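Local coordinates for protein VP1 (Polyomavirus HPyV6, PDB 4PCG) that forms pentamers as the major capsid protein of the virus and probably takes part in attachment to host cells, at residues 30-35 / 168-172. Sequence-based numbering, arbitrary orientation.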
loop_
_atom_site.group_PDB
_atom_site.type_symbol
_atom_site.label_atom_id
_atom_site.label_comp_id
_atom_site.label_asym_id
_atom_site.label_seq_id
_atom_site.Cartn_x
_atom_site.Cartn_y
_atom_site.Cartn_z
ATOM N N ASN B 30 -6.181 -14.310 -24.190
ATOM C CA ASN B 30 -6.990 -14.467 -25.372
ATOM C C ASN B 30 -7.434 -13.106 -25.914
ATOM O O ASN B 30 -8.188 -12.394 -25.256
ATOM C CB ASN B 30 -8.203 -15.278 -24.918
ATOM C CG ASN B 30 -9.319 -15.252 -25.892
ATOM O OD1 ASN B 30 -9.106 -15.259 -27.128
ATOM N ND2 ASN B 30 -10.542 -15.218 -25.365
ATOM N N PHE B 31 -6.950 -12.771 -27.097
ATOM C CA PHE B 31 -7.335 -11.578 -27.876
ATOM C C PHE B 31 -8.093 -12.069 -29.117
ATOM O O PHE B 31 -7.638 -11.938 -30.273
ATOM C CB PHE B 31 -6.070 -10.800 -28.315
ATOM C CG PHE B 31 -5.320 -10.129 -27.180
ATOM C CD1 PHE B 31 -4.299 -10.802 -26.501
ATOM C CD2 PHE B 31 -5.618 -8.828 -26.797
ATOM C CE1 PHE B 31 -3.603 -10.200 -25.467
ATOM C CE2 PHE B 31 -4.924 -8.214 -25.763
ATOM C CZ PHE B 31 -3.907 -8.887 -25.110
ATOM N N ALA B 32 -9.223 -12.718 -28.879
ATOM C CA ALA B 32 -10.008 -13.339 -29.956
ATOM C C ALA B 32 -10.413 -12.389 -31.063
ATOM O O ALA B 32 -10.610 -11.215 -30.826
ATOM C CB ALA B 32 -11.250 -13.980 -29.361
ATOM N N SER B 33 -10.597 -12.912 -32.267
ATOM C CA SER B 33 -11.196 -12.151 -33.356
ATOM C C SER B 33 -12.630 -12.586 -33.635
ATOM O O SER B 33 -13.282 -12.038 -34.506
ATOM C CB SER B 33 -10.350 -12.291 -34.622
ATOM O OG SER B 33 -10.041 -13.651 -34.829
ATOM N N GLY B 34 -13.122 -13.568 -32.874
ATOM C CA GLY B 34 -14.466 -14.105 -33.069
ATOM C C GLY B 34 -14.813 -15.056 -31.901
ATOM O O GLY B 34 -14.033 -15.247 -30.969
ATOM N N SER B 35 -15.983 -15.663 -31.973
ATOM C CA SER B 35 -16.544 -16.388 -30.791
ATOM C C SER B 35 -15.913 -17.751 -30.511
ATOM O O SER B 35 -15.773 -18.169 -29.362
ATOM C CB SER B 35 -18.033 -16.631 -31.028
ATOM O OG SER B 35 -18.240 -17.325 -32.257
ATOM N N THR B 168 -19.572 -17.587 -22.316
ATOM C CA THR B 168 -19.604 -18.915 -22.868
ATOM C C THR B 168 -18.783 -19.020 -24.144
ATOM O O THR B 168 -18.823 -20.036 -24.819
ATOM C CB THR B 168 -21.043 -19.306 -23.176
ATOM O OG1 THR B 168 -21.596 -18.379 -24.114
ATOM C CG2 THR B 168 -21.895 -19.272 -21.904
ATOM N N ALA B 169 -18.057 -17.964 -24.489
ATOM C CA ALA B 169 -17.274 -17.956 -25.730
ATOM C C ALA B 169 -16.046 -17.079 -25.522
ATOM O O ALA B 169 -15.880 -16.506 -24.464
ATOM C CB ALA B 169 -18.124 -17.450 -26.887
ATOM N N ALA B 170 -15.217 -17.002 -26.556
ATOM C CA ALA B 170 -13.888 -16.404 -26.493
ATOM C C ALA B 170 -13.903 -14.897 -26.746
ATOM O O ALA B 170 -12.862 -14.255 -26.645
ATOM C CB ALA B 170 -12.974 -17.069 -27.533
ATOM N N ASN B 171 -15.055 -14.308 -27.018
ATOM C CA ASN B 171 -15.076 -12.926 -27.509
ATOM C C ASN B 171 -15.811 -11.908 -26.621
ATOM O O ASN B 171 -16.479 -11.019 -27.129
ATOM C CB ASN B 171 -15.589 -12.914 -28.947
ATOM C CG ASN B 171 -17.026 -13.356 -29.069
ATOM O OD1 ASN B 171 -17.558 -14.069 -28.186
ATOM N ND2 ASN B 171 -17.683 -12.911 -30.133
ATOM N N PHE B 172 -15.676 -12.063 -25.304
ATOM C CA PHE B 172 -16.168 -11.095 -24.321
ATOM C C PHE B 172 -15.035 -10.164 -23.848
ATOM O O PHE B 172 -14.239 -10.526 -22.992
ATOM C CB PHE B 172 -16.805 -11.810 -23.133
ATOM C CG PHE B 172 -18.114 -12.443 -23.462
ATOM C CD1 PHE B 172 -18.171 -13.693 -24.076
ATOM C CD2 PHE B 172 -19.312 -11.817 -23.115
ATOM C CE1 PHE B 172 -19.387 -14.267 -24.399
ATOM C CE2 PHE B 172 -20.528 -12.409 -23.408
ATOM C CZ PHE B 172 -20.565 -13.639 -24.042
#
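Asn30 reaches across to the backbone of Ala170, its ND2 donating a hydrogen bond of 2.8 Å to Ala170 O. The donor lies in the carbonyl plane on a lone pair, while the acceptor sits 19° out of the Asn30 amide plane. With CG anti to the backbone N (chi1 165°), the carboxamide is swung toward 168-172. Its rotation is fixed by further bonds: ND2 also donates to Tyr61 O, and OD1 accepts from Val39 N, so both polar ends of this buried amide are engaged. Ala32 CB presses on the same carbonyl oxygen, 3.2 Å from Ala170 O, and meets Ala170 CB methyl to methyl at 4.0 Å. Both segments are loops of the jelly-roll VP1 subunit: 30-35 follows strand 9-27, whereas 168-172 lies in the loop between strands 163-166 and 177-179, so the contact ties two connections far apart in sequence within one subunit. At the other end, Ala170 N donates a hydrogen bond of 3.1 Å to Ser35 O. The methyl of Ala169 comes to 3.5 Å from this same Ser35 O. The face of the Asn171 carboxamide lies over Ser35 CA, with CG 3.5 Å from that atom, and Asn171 CB abuts Gly34 O at 3.5 Å. CG stands between the backbone N and carbonyl carbon (chi1 65°), which brings the amide over Ser35, and its ND2 is held by a hydrogen bond to Gly145 O.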